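Local coordinates for Slr0280 protein (Synechocystis sp., PDB 5H3K), which is of unknown function but carries a domain of the phosphodiester glycosidase (NAGPA) family and so may cleave sugar phosphodiester bonds, at residues Ala501-Ile506 against Met511-Thr516; Ala556-Phe561 against Ala573-Gly578; Gln396-Asn401 against Gly473-Gly478; Tyr461-Arg466 against Thr479-Asn484. All coordinates share one frame; numbering follows the deposited sequence.

Contact 1 (Ala501-Ile506 against Met511-Thr516); sequences AGPLLI and MVLNAT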
loop_
_atom_site.group_PDB
_atom_site.type_symbol
_atom_site.label_atom_id
_atom_site.label_comp_id
_atom_site.label_asym_id
_atom_site.label_seq_id
_atom_site.Cartn_x
_atom_site.Cartn_y
_atom_site.Cartn_z
ATOM N N ALA A 501 2.774 -13.443 5.078
ATOM C CA ALA A 501 2.785 -12.464 6.154
ATOM C C ALA A 501 2.375 -13.160 7.415
ATOM O O ALA A 501 3.157 -13.928 7.991
ATOM C CB ALA A 501 1.882 -11.253 5.858
ATOM N N GLY A 502 1.146 -12.902 7.847
ATOM C CA GLY A 502 0.598 -13.630 8.972
ATOM C C GLY A 502 0.238 -12.764 10.166
ATOM O O GLY A 502 0.632 -11.599 10.263
ATOM N N PRO A 503 -0.527 -13.334 11.105
ATOM C CA PRO A 503 -1.002 -14.722 11.017
ATOM C C PRO A 503 -2.193 -14.897 10.093
ATOM O O PRO A 503 -2.871 -13.926 9.731
ATOM C CB PRO A 503 -1.367 -15.081 12.467
ATOM C CG PRO A 503 -1.495 -13.763 13.187
ATOM C CD PRO A 503 -0.708 -12.734 12.440
ATOM N N LEU A 504 -2.434 -16.136 9.691
ATOM C CA LEU A 504 -3.670 -16.470 8.997
ATOM C C LEU A 504 -4.816 -16.249 9.989
ATOM O O LEU A 504 -4.752 -16.729 11.122
ATOM C CB LEU A 504 -3.628 -17.926 8.536
ATOM C CG LEU A 504 -4.766 -18.393 7.640
ATOM C CD1 LEU A 504 -4.728 -17.636 6.319
ATOM C CD2 LEU A 504 -4.622 -19.901 7.406
ATOM N N LEU A 505 -5.849 -15.517 9.582
ATOM C CA LEU A 505 -6.910 -15.133 10.529
ATOM C C LEU A 505 -8.203 -15.915 10.309
ATOM O O LEU A 505 -8.824 -16.384 11.269
ATOM C CB LEU A 505 -7.194 -13.630 10.468
ATOM C CG LEU A 505 -6.035 -12.717 10.869
ATOM C CD1 LEU A 505 -6.421 -11.257 10.660
ATOM C CD2 LEU A 505 -5.636 -12.964 12.325
ATOM N N ILE A 506 -8.618 -16.039 9.051
ATOM C CA ILE A 506 -9.859 -16.744 8.726
ATOM C C ILE A 506 -9.612 -17.765 7.617
ATOM O O ILE A 506 -8.920 -17.473 6.632
ATOM C CB ILE A 506 -10.970 -15.750 8.296
ATOM C CG1 ILE A 506 -11.175 -14.676 9.374
ATOM C CG2 ILE A 506 -12.276 -16.495 8.000
ATOM C CD1 ILE A 506 -12.194 -13.601 9.016
ATOM N N MET A 511 -12.623 -18.967 12.278
ATOM C CA MET A 511 -11.567 -18.207 12.931
ATOM C C MET A 511 -10.451 -19.168 13.258
ATOM O O MET A 511 -10.666 -20.154 13.965
ATOM C CB MET A 511 -12.095 -17.567 14.209
ATOM C CG MET A 511 -13.266 -16.655 13.979
ATOM S SD MET A 511 -12.789 -15.181 13.048
ATOM C CE MET A 511 -13.671 -13.919 13.992
ATOM N N VAL A 512 -9.260 -18.909 12.728
ATOM C CA VAL A 512 -8.165 -19.867 12.875
ATOM C C VAL A 512 -6.902 -19.251 13.451
ATOM O O VAL A 512 -5.849 -19.886 13.438
ATOM C CB VAL A 512 -7.817 -20.576 11.538
ATOM C CG1 VAL A 512 -8.986 -21.427 11.059
ATOM C CG2 VAL A 512 -7.422 -19.551 10.469
ATOM N N LEU A 513 -7.007 -18.031 13.973
ATOM C CA LEU A 513 -5.860 -17.354 14.581
ATOM C C LEU A 513 -5.082 -18.237 15.558
ATOM O O LEU A 513 -5.630 -18.759 16.533
ATOM C CB LEU A 513 -6.301 -16.062 15.284
ATOM C CG LEU A 513 -5.257 -15.288 16.087
ATOM C CD1 LEU A 513 -4.148 -14.797 15.180
ATOM C CD2 LEU A 513 -5.899 -14.106 16.824
ATOM N N ASN A 514 -3.801 -18.421 15.264
ATOM C CA ASN A 514 -2.885 -19.118 16.153
ATOM C C ASN A 514 -1.541 -18.453 16.021
ATOM O O ASN A 514 -0.650 -18.958 15.330
ATOM C CB ASN A 514 -2.782 -20.603 15.814
ATOM C CG ASN A 514 -1.824 -21.349 16.745
ATOM O OD1 ASN A 514 -1.239 -20.761 17.659
ATOM N ND2 ASN A 514 -1.654 -22.644 16.510
ATOM N N ALA A 515 -1.403 -17.295 16.658
ATOM C CA ALA A 515 -0.205 -16.496 16.481
ATOM C C ALA A 515 1.012 -17.199 17.073
ATOM O O ALA A 515 2.124 -17.060 16.567
ATOM C CB ALA A 515 -0.385 -15.120 17.086
ATOM N N THR A 516 0.817 -17.956 18.150
ATOM C CA THR A 516 1.959 -18.625 18.775
ATOM C C THR A 516 2.497 -19.703 17.840
ATOM O O THR A 516 3.712 -19.886 17.712
ATOM C CB THR A 516 1.587 -19.227 20.149
ATOM O OG1 THR A 516 1.397 -18.160 21.088
ATOM C CG2 THR A 516 2.694 -20.168 20.659
HETATM O O HOH W 1 -3.005 -18.207 12.470
HETATM O O HOH W 2 -9.255 -15.937 14.044
#
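Ile506 and Met511 face each other as an antiparallel, non-hydrogen-bonded pair with CA atoms 4.8 Å apart, and from this end the chain of 511-516 runs back beside 503-506 in almost exactly the opposite direction. One direct backbone bond joins them: Val512 N reaches Leu505 O at 2.9 Å with its N-H pointing straight at the oxygen (180°), although the donor stands 38° above the carbonyl plane. The same oxygen takes a second hydrogen from a water 2.8 Å from Leu505 O, and that water in turn accepts from Leu513 N. Farther along, another water links Leu504 O to Asn514 N, so water takes over where the two chains no longer bond directly. Among the side chains, Leu513 CD1 touches two residues of the other segment. Its CG lies opposite the backbone N (chi1 174°), which brings CD1 alongside Pro503, tightly packed at 3.5 Å from Pro503 CG, and 3.7 Å from Leu505 CD2. Ile506 and Met511 lie side by side, Ile506 CG1 4.0 Å from Met511 SD. Leu504 and Val512 cross obliquely, Leu504 CG 4.0 Å from Val512 CG2. The peptide before Pro503 is cis, and Leu505 and Ile506 both face Ala573 of the neighbouring strand, a classic beta bulge; Leu505 also packs on Phe561 and Leu565 of helix 558-567. The contact is therefore an apolar seam at the margin of the eight-stranded antiparallel sheet, pinned by one straight backbone bond and two waters, one sharing Leu505 O with Val512 N, the other joining Leu504 O to Asn514 N.

Contact 2 (Ala556-Phe561 against Ala573-Gly578); sequences ASLGEF and ALNLDG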
loop_
_atom_site.group_PDB
_atom_site.type_symbol
_atom_site.label_atom_id
_atom_site.label_comp_id
_atom_site.label_asym_id
_atom_site.label_seq_id
_atom_site.Cartn_x
_atom_site.Cartn_y
_atom_site.Cartn_z
ATOM N N ALA A 556 -6.883 -2.113 16.470
ATOM C CA ALA A 556 -7.403 -3.447 16.768
ATOM C C ALA A 556 -6.319 -4.387 17.267
ATOM O O ALA A 556 -5.174 -4.294 16.844
ATOM C CB ALA A 556 -8.077 -4.046 15.530
ATOM N N SER A 557 -6.690 -5.296 18.172
ATOM C CA SER A 557 -5.882 -6.467 18.470
ATOM C C SER A 557 -6.039 -7.436 17.308
ATOM O O SER A 557 -6.883 -7.222 16.440
ATOM C CB SER A 557 -6.355 -7.145 19.760
ATOM O OG SER A 557 -7.644 -7.715 19.577
ATOM N N LEU A 558 -5.233 -8.496 17.278
ATOM C CA LEU A 558 -5.367 -9.502 16.213
ATOM C C LEU A 558 -6.758 -10.160 16.209
ATOM O O LEU A 558 -7.348 -10.384 15.145
ATOM C CB LEU A 558 -4.269 -10.572 16.310
ATOM C CG LEU A 558 -2.825 -10.133 16.054
ATOM C CD1 LEU A 558 -1.874 -11.250 16.497
ATOM C CD2 LEU A 558 -2.616 -9.785 14.582
ATOM N N GLY A 559 -7.283 -10.476 17.392
ATOM C CA GLY A 559 -8.606 -11.069 17.487
ATOM C C GLY A 559 -9.711 -10.142 17.012
ATOM O O GLY A 559 -10.653 -10.566 16.323
ATOM N N GLU A 560 -9.607 -8.874 17.404
ATOM C CA GLU A 560 -10.541 -7.850 16.947
ATOM C C GLU A 560 -10.491 -7.674 15.437
ATOM O O GLU A 560 -11.532 -7.543 14.792
ATOM C CB GLU A 560 -10.280 -6.522 17.661
ATOM C CG GLU A 560 -10.723 -6.559 19.129
ATOM C CD GLU A 560 -10.228 -5.375 19.949
ATOM O OE1 GLU A 560 -9.195 -4.767 19.571
ATOM O OE2 GLU A 560 -10.865 -5.068 20.995
ATOM N N PHE A 561 -9.283 -7.674 14.874
ATOM C CA PHE A 561 -9.136 -7.521 13.434
ATOM C C PHE A 561 -9.784 -8.704 12.705
ATOM O O PHE A 561 -10.447 -8.513 11.692
ATOM C CB PHE A 561 -7.656 -7.360 13.050
ATOM C CG PHE A 561 -7.437 -6.909 11.621
ATOM C CD1 PHE A 561 -8.216 -5.898 11.065
ATOM C CD2 PHE A 561 -6.434 -7.487 10.846
ATOM C CE1 PHE A 561 -8.020 -5.473 9.739
ATOM C CE2 PHE A 561 -6.217 -7.066 9.535
ATOM C CZ PHE A 561 -7.012 -6.063 8.973
ATOM N N ALA A 573 -8.826 -14.967 5.152
ATOM C CA ALA A 573 -8.215 -13.680 5.454
ATOM C C ALA A 573 -6.814 -13.865 6.011
ATOM O O ALA A 573 -6.593 -14.711 6.880
ATOM C CB ALA A 573 -9.085 -12.892 6.463
ATOM N N LEU A 574 -5.880 -13.065 5.501
ATOM C CA LEU A 574 -4.486 -13.085 5.919
ATOM C C LEU A 574 -4.127 -11.725 6.484
ATOM O O LEU A 574 -4.310 -10.690 5.817
ATOM C CB LEU A 574 -3.582 -13.393 4.715
ATOM C CG LEU A 574 -2.075 -13.240 4.924
ATOM C CD1 LEU A 574 -1.590 -14.301 5.890
ATOM C CD2 LEU A 574 -1.377 -13.377 3.560
ATOM N N ASN A 575 -3.626 -11.719 7.716
ATOM C CA ASN A 575 -3.082 -10.509 8.312
ATOM C C ASN A 575 -1.798 -10.141 7.590
ATOM O O ASN A 575 -0.939 -10.999 7.377
ATOM C CB ASN A 575 -2.798 -10.701 9.799
ATOM C CG ASN A 575 -2.395 -9.403 10.478
ATOM O OD1 ASN A 575 -3.171 -8.430 10.503
ATOM N ND2 ASN A 575 -1.166 -9.358 11.000
ATOM N N LEU A 576 -1.696 -8.886 7.166
ATOM C CA LEU A 576 -0.476 -8.377 6.543
ATOM C C LEU A 576 0.232 -7.540 7.600
ATOM O O LEU A 576 -0.282 -7.388 8.721
ATOM C CB LEU A 576 -0.827 -7.535 5.302
ATOM C CG LEU A 576 -1.521 -8.292 4.150
ATOM C CD1 LEU A 576 -2.004 -7.356 3.008
ATOM C CD2 LEU A 576 -0.624 -9.388 3.589
ATOM N N ASP A 577 1.403 -6.996 7.279
ATOM C CA ASP A 577 2.115 -6.126 8.221
ATOM C C ASP A 577 1.235 -4.912 8.583
ATOM O O ASP A 577 0.476 -4.404 7.754
ATOM C CB ASP A 577 3.446 -5.686 7.587
ATOM C CG ASP A 577 4.366 -4.941 8.546
ATOM O OD1 ASP A 577 4.241 -5.061 9.794
ATOM O OD2 ASP A 577 5.267 -4.234 8.017
ATOM N N GLY A 578 1.309 -4.462 9.832
ATOM C CA GLY A 578 0.473 -3.355 10.268
ATOM C C GLY A 578 1.236 -2.206 10.894
ATOM O O GLY A 578 2.382 -1.921 10.514
#
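Asn575 meets the first turn of helix 558-567 with both ends of its amide. Its OD1 comes to the edge of the Phe561 ring, near the ring plane, 3.4 Å from Phe561 CD2 and 3.5 Å from Phe561 CE2, with the ring and amide planes 79° apart. On the nitrogen side, Leu558 CD2 lies 3.9 Å from Asn575 ND2, the two side chains crossing at about a right angle. With CG opposite the backbone N (chi1 -173°), Asn575 projects its amide from the strand toward the helix, and ND2 is held by a hydrogen bond to Gly502 O. An alanine here would remove that donor and is likely to leave Gly502 O without this partner, as well as opening a gap beside the Phe561 edge. Farther out, Phe561 rests on Ala533, Val545 and Ser547 of strands 531-536 and 542-547 of the same sheet. The helix start is set by a capping box: Glu560 N donates to Ser557 OG at 3.1 Å, and Ser557 N returns a bond to Glu560 OE1 at 2.9 Å; that carboxylate oxygen also forms a salt bridge with Arg550. This is helix-on-sheet packing, a capped helix leading into strand 572-576 and lying against the antiparallel sheet to which that strand belongs.

Contact 3 (Gln396-Asn401 against Gly473-Gly478); sequences QRLTAN and GVLAVG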
loop_
_atom_site.group_PDB
_atom_site.type_symbol
_atom_site.label_atom_id
_atom_site.label_comp_id
_atom_site.label_asym_id
_atom_site.label_seq_id
_atom_site.Cartn_x
_atom_site.Cartn_y
_atom_site.Cartn_z
ATOM N N GLN A 396 24.139 -37.478 -3.393
ATOM C CA GLN A 396 23.948 -36.954 -2.037
ATOM C C GLN A 396 22.905 -35.839 -2.026
ATOM O O GLN A 396 22.770 -35.094 -3.001
ATOM C CB GLN A 396 25.254 -36.393 -1.471
ATOM C CG GLN A 396 26.196 -37.404 -0.833
ATOM C CD GLN A 396 27.654 -37.080 -1.114
ATOM O OE1 GLN A 396 28.179 -37.423 -2.177
ATOM N NE2 GLN A 396 28.309 -36.402 -0.183
ATOM N N ARG A 397 22.179 -35.717 -0.919
ATOM C CA ARG A 397 21.145 -34.693 -0.800
ATOM C C ARG A 397 21.417 -33.743 0.360
ATOM O O ARG A 397 21.839 -34.167 1.431
ATOM C CB ARG A 397 19.776 -35.348 -0.610
ATOM C CG ARG A 397 19.295 -36.140 -1.800
ATOM C CD ARG A 397 17.961 -36.774 -1.515
ATOM N NE ARG A 397 17.079 -36.628 -2.668
ATOM C CZ ARG A 397 15.815 -36.222 -2.608
ATOM N NH1 ARG A 397 15.257 -35.928 -1.439
ATOM N NH2 ARG A 397 15.105 -36.111 -3.726
ATOM N N LEU A 398 21.167 -32.454 0.139
ATOM C CA LEU A 398 21.152 -31.487 1.225
ATOM C C LEU A 398 19.798 -30.787 1.185
ATOM O O LEU A 398 19.224 -30.598 0.106
ATOM C CB LEU A 398 22.261 -30.443 1.054
ATOM C CG LEU A 398 23.721 -30.888 1.157
ATOM C CD1 LEU A 398 24.667 -29.751 0.754
ATOM C CD2 LEU A 398 24.023 -31.368 2.567
ATOM N N THR A 399 19.283 -30.403 2.347
ATOM C CA THR A 399 18.027 -29.658 2.381
ATOM C C THR A 399 18.325 -28.228 2.791
ATOM O O THR A 399 18.934 -27.988 3.834
ATOM C CB THR A 399 17.007 -30.251 3.359
ATOM O OG1 THR A 399 17.384 -29.910 4.698
ATOM C CG2 THR A 399 16.935 -31.762 3.214
ATOM N N ALA A 400 17.920 -27.281 1.953
ATOM C CA ALA A 400 18.054 -25.871 2.286
ATOM C C ALA A 400 16.691 -25.358 2.752
ATOM O O ALA A 400 15.677 -25.584 2.090
ATOM C CB ALA A 400 18.532 -25.097 1.077
ATOM N N ASN A 401 16.662 -24.680 3.892
ATOM C CA ASN A 401 15.395 -24.247 4.470
ATOM C C ASN A 401 15.149 -22.741 4.427
ATOM O O ASN A 401 14.117 -22.265 4.916
ATOM C CB ASN A 401 15.280 -24.739 5.917
ATOM C CG ASN A 401 15.115 -26.244 6.009
ATOM O OD1 ASN A 401 15.859 -26.916 6.729
ATOM N ND2 ASN A 401 14.147 -26.784 5.271
ATOM N N GLY A 473 33.400 -32.192 2.274
ATOM C CA GLY A 473 33.623 -32.900 1.028
ATOM C C GLY A 473 32.400 -33.082 0.150
ATOM O O GLY A 473 32.531 -33.491 -1.004
ATOM N N VAL A 474 31.217 -32.784 0.683
ATOM C CA VAL A 474 29.971 -32.948 -0.063
ATOM C C VAL A 474 29.888 -31.977 -1.248
ATOM O O VAL A 474 29.420 -32.342 -2.331
ATOM C CB VAL A 474 28.748 -32.774 0.871
ATOM C CG1 VAL A 474 27.448 -32.791 0.086
ATOM C CG2 VAL A 474 28.734 -33.875 1.923
ATOM N N LEU A 475 30.348 -30.749 -1.035
ATOM C CA LEU A 475 30.323 -29.720 -2.080
ATOM C C LEU A 475 31.715 -29.344 -2.580
ATOM O O LEU A 475 32.089 -28.164 -2.572
ATOM C CB LEU A 475 29.614 -28.461 -1.578
ATOM C CG LEU A 475 28.139 -28.628 -1.214
ATOM C CD1 LEU A 475 27.532 -27.282 -0.810
ATOM C CD2 LEU A 475 27.372 -29.248 -2.360
ATOM N N ALA A 476 32.478 -30.337 -3.026
ATOM C CA ALA A 476 33.800 -30.077 -3.599
ATOM C C ALA A 476 33.706 -29.202 -4.854
ATOM O O ALA A 476 32.731 -29.290 -5.606
ATOM C CB ALA A 476 34.498 -31.389 -3.921
ATOM N N VAL A 477 34.721 -28.371 -5.083
ATOM C CA VAL A 477 34.817 -27.599 -6.330
ATOM C C VAL A 477 34.700 -28.543 -7.535
ATOM O O VAL A 477 35.404 -29.565 -7.617
ATOM C CB VAL A 477 36.142 -26.784 -6.387
ATOM C CG1 VAL A 477 36.322 -26.102 -7.745
ATOM C CG2 VAL A 477 36.183 -25.754 -5.256
ATOM N N GLY A 478 33.780 -28.231 -8.444
ATOM C CA GLY A 478 33.549 -29.074 -9.604
ATOM C C GLY A 478 32.288 -29.908 -9.510
ATOM O O GLY A 478 31.806 -30.428 -10.525
HETATM O O HOH W 3 28.572 -34.867 -3.123
#
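Gln396 and Leu398, two residues apart on the same side of the chain, both lean on Val474. The glutamine carries its CG opposite the carbonyl carbon (chi1 -84°) and is then bent at chi2 (143°), which swings the amide over the isopropyl group of Val474: Gln396 NE2 comes to 3.3 Å from Val474 CG2 and 3.7 Å from Val474 CG1. This is a polar group laid obliquely on methyls, with no direct hydrogen bond between the two segments. The carbonyl end of the amide has other partners. Gln396 OE1 is bonded to Ser394 OG and weakly to a water 2.8 Å away, and that water donates a second, 2.8 Å bond to Val474 O. Leu398, also with CG opposite the carbonyl carbon, extends its chain (chi2 172°) so that CD1 leads. It meets Leu475 tip to tip, Leu398 CD1 sitting 4.1 Å from Leu475 CG and at similar range from both of its methyls; it also touches Val474 CG1 at 4.2 Å. Ile470 and Pro471, earlier in the same loop, extend this apolar patch round Leu398. Leu398 and Leu475 are buried, whereas Gln396 lies at the exposed margin. Here an irregular loop between strands 460-466 and 481-488 packs on the start of strand 397-403 of the mixed, curled beta sheet, placing Val474 and Leu475 against Gln396 and Leu398: loop-on-sheet packing.

Contact 4 (Tyr461-Arg466 against Thr479-Asn484); sequences YLIIDR and TTLNVN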
loop_
_atom_site.group_PDB
_atom_site.type_symbol
_atom_site.label_atom_id
_atom_site.label_comp_id
_atom_site.label_asym_id
_atom_site.label_seq_id
_atom_site.Cartn_x
_atom_site.Cartn_y
_atom_site.Cartn_z
ATOM N N TYR A 461 24.147 -19.026 -8.070
ATOM C CA TYR A 461 23.640 -18.695 -6.739
ATOM C C TYR A 461 24.677 -19.009 -5.680
ATOM O O TYR A 461 25.730 -19.582 -5.977
ATOM C CB TYR A 461 22.348 -19.475 -6.438
ATOM C CG TYR A 461 22.462 -20.983 -6.572
ATOM C CD1 TYR A 461 22.787 -21.781 -5.475
ATOM C CD2 TYR A 461 22.211 -21.608 -7.785
ATOM C CE1 TYR A 461 22.871 -23.163 -5.591
ATOM C CE2 TYR A 461 22.295 -22.983 -7.911
ATOM C CZ TYR A 461 22.627 -23.753 -6.817
ATOM O OH TYR A 461 22.713 -25.122 -6.967
ATOM N N LEU A 462 24.378 -18.632 -4.441
ATOM C CA LEU A 462 25.258 -18.940 -3.325
ATOM C C LEU A 462 24.546 -19.894 -2.386
ATOM O O LEU A 462 23.330 -19.774 -2.167
ATOM C CB LEU A 462 25.638 -17.672 -2.566
ATOM C CG LEU A 462 26.333 -16.574 -3.364
ATOM C CD1 LEU A 462 26.675 -15.390 -2.450
ATOM C CD2 LEU A 462 27.607 -17.143 -4.012
ATOM N N ILE A 463 25.286 -20.869 -1.866
ATOM C CA ILE A 463 24.808 -21.662 -0.750
ATOM C C ILE A 463 25.515 -21.151 0.497
ATOM O O ILE A 463 26.750 -21.032 0.525
ATOM C CB ILE A 463 25.096 -23.154 -0.935
ATOM C CG1 ILE A 463 24.331 -23.697 -2.145
ATOM C CG2 ILE A 463 24.722 -23.905 0.337
ATOM C CD1 ILE A 463 24.832 -25.080 -2.651
ATOM N N ILE A 464 24.729 -20.819 1.515
ATOM C CA ILE A 464 25.256 -20.292 2.772
ATOM C C ILE A 464 25.023 -21.312 3.883
ATOM O O ILE A 464 23.888 -21.743 4.124
ATOM C CB ILE A 464 24.584 -18.953 3.163
ATOM C CG1 ILE A 464 24.921 -17.856 2.146
ATOM C CG2 ILE A 464 25.012 -18.524 4.558
ATOM C CD1 ILE A 464 26.398 -17.570 2.011
ATOM N N ASP A 465 26.098 -21.724 4.544
ATOM C CA ASP A 465 25.968 -22.677 5.642
ATOM C C ASP A 465 26.123 -21.916 6.949
ATOM O O ASP A 465 27.171 -21.323 7.208
ATOM C CB ASP A 465 27.032 -23.772 5.518
ATOM C CG ASP A 465 26.930 -24.831 6.603
ATOM O OD1 ASP A 465 25.987 -24.772 7.431
ATOM O OD2 ASP A 465 27.793 -25.744 6.608
ATOM N N ARG A 466 25.067 -21.918 7.754
ATOM C CA ARG A 466 25.109 -21.305 9.076
ATOM C C ARG A 466 25.059 -22.405 10.133
ATOM O O ARG A 466 24.085 -23.164 10.215
ATOM C CB ARG A 466 23.949 -20.311 9.245
ATOM C CG ARG A 466 23.921 -19.238 8.161
ATOM C CD ARG A 466 22.821 -18.221 8.401
ATOM N NE ARG A 466 22.940 -17.079 7.505
ATOM C CZ ARG A 466 21.986 -16.679 6.670
ATOM N NH1 ARG A 466 20.843 -17.336 6.613
ATOM N NH2 ARG A 466 22.184 -15.619 5.890
ATOM N N THR A 479 31.747 -30.048 -8.298
ATOM C CA THR A 479 30.522 -30.832 -8.106
ATOM C C THR A 479 29.335 -30.207 -8.856
ATOM O O THR A 479 29.133 -28.981 -8.820
ATOM C CB THR A 479 30.171 -30.980 -6.601
ATOM O OG1 THR A 479 31.305 -31.511 -5.906
ATOM C CG2 THR A 479 28.990 -31.925 -6.403
ATOM N N THR A 480 28.567 -31.052 -9.540
ATOM C CA THR A 480 27.354 -30.633 -10.247
ATOM C C THR A 480 26.155 -30.683 -9.288
ATOM O O THR A 480 26.063 -31.597 -8.475
ATOM C CB THR A 480 27.109 -31.539 -11.476
ATOM O OG1 THR A 480 28.084 -31.231 -12.483
ATOM C CG2 THR A 480 25.727 -31.312 -12.066
ATOM N N LEU A 481 25.256 -29.695 -9.363
ATOM C CA LEU A 481 24.127 -29.623 -8.429
ATOM C C LEU A 481 22.797 -29.455 -9.143
ATOM O O LEU A 481 22.695 -28.746 -10.150
ATOM C CB LEU A 481 24.296 -28.468 -7.431
ATOM C CG LEU A 481 25.532 -28.420 -6.540
ATOM C CD1 LEU A 481 25.546 -27.120 -5.747
ATOM C CD2 LEU A 481 25.563 -29.607 -5.595
ATOM N N ASN A 482 21.777 -30.121 -8.618
ATOM C CA ASN A 482 20.403 -29.844 -9.003
ATOM C C ASN A 482 19.636 -29.354 -7.783
ATOM O O ASN A 482 19.785 -29.902 -6.696
ATOM C CB ASN A 482 19.731 -31.095 -9.572
ATOM C CG ASN A 482 18.227 -30.945 -9.680
ATOM O OD1 ASN A 482 17.480 -31.468 -8.850
ATOM N ND2 ASN A 482 17.774 -30.211 -10.698
ATOM N N VAL A 483 18.824 -28.314 -7.960
ATOM C CA VAL A 483 17.989 -27.815 -6.868
ATOM C C VAL A 483 16.525 -28.044 -7.227
ATOM O O VAL A 483 16.082 -27.691 -8.323
ATOM C CB VAL A 483 18.226 -26.318 -6.612
ATOM C CG1 VAL A 483 17.373 -25.833 -5.439
ATOM C CG2 VAL A 483 19.696 -26.057 -6.324
ATOM N N ASN A 484 15.779 -28.641 -6.308
ATOM C CA ASN A 484 14.370 -28.920 -6.538
ATOM C C ASN A 484 13.558 -28.410 -5.343
ATOM O O ASN A 484 13.744 -28.870 -4.214
ATOM C CB ASN A 484 14.172 -30.431 -6.751
ATOM C CG ASN A 484 12.762 -30.791 -7.210
ATOM O OD1 ASN A 484 11.873 -31.038 -6.392
ATOM N ND2 ASN A 484 12.560 -30.846 -8.527
HETATM O O HOH W 4 22.257 -25.936 -9.394
#
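Tyr461, Leu481 and Val483 carry most of the contact, and the phenol oxygen is its meeting point. The tyrosine places CG between its backbone N and carbonyl carbon (chi1 55°), sending the ring out from strand 460-466 toward strand 481-488. Its side chain slides past that of Val483 in the opposite direction, and the valine's CG2 comes in obliquely to the ring, 3.2 Å from Tyr461 OH and 3.8 Å from Tyr461 CZ. Leu481 crosses the tyrosine obliquely, with Leu481 CD1 3.7 Å from Tyr461 OH. The hydroxyl gains its polar partner from a water lying at the ring edge in the ring plane, 2.6 Å from Tyr461 OH; the water also donates to Leu481 O at 2.9 Å, tying the tyrosine to the backbone of the other strand. The two strands are members of one mixed, curled sheet in which they are not hydrogen-bonded neighbours: the axes of 461-466 and 481-484 pass 11.5 Å apart with directions 82° apart, an orthogonal packing of beta strands consistent with the strong curl of the sheet. Two residues on along the same strand as Tyr461, Ile463 sets CG1 in the plane of the ring at its edge. Ile463 then reaches on to meet Leu481 tip to tip, the two CD1 atoms, Ile463 CD1 and Leu481 CD1, 3.8 Å apart. Both tyrosine and Leu481 also touch Val435 of the adjoining strand 430-436, while the tyrosine ring makes a cation-pi interaction with Arg414, whose side chain packs against Val483 as well.

The four contacts form two touching pairs well apart in the chain, the nearest atoms of contacts 1 and 3 about 14 Å apart. Contacts 1 and 2 are buried and share the eight-stranded antiparallel sheet, where strands 504-507 and 572-576 are neighbours: Gly502 N probably bonds to Asn575 O at 2.9 Å. Contact 1 relies on backbone pairing and water at the sheet margin, contact 2 on an amide against a helix. Contacts 3 and 4, only partly buried, meet through Leu475, whose CD2 lies 3.7 Å from Leu481 CD2, in the curled mixed sheet. Only contact 1 has a direct hydrogen bond across its segments, while contacts 1, 3 and 4 each include bridging water.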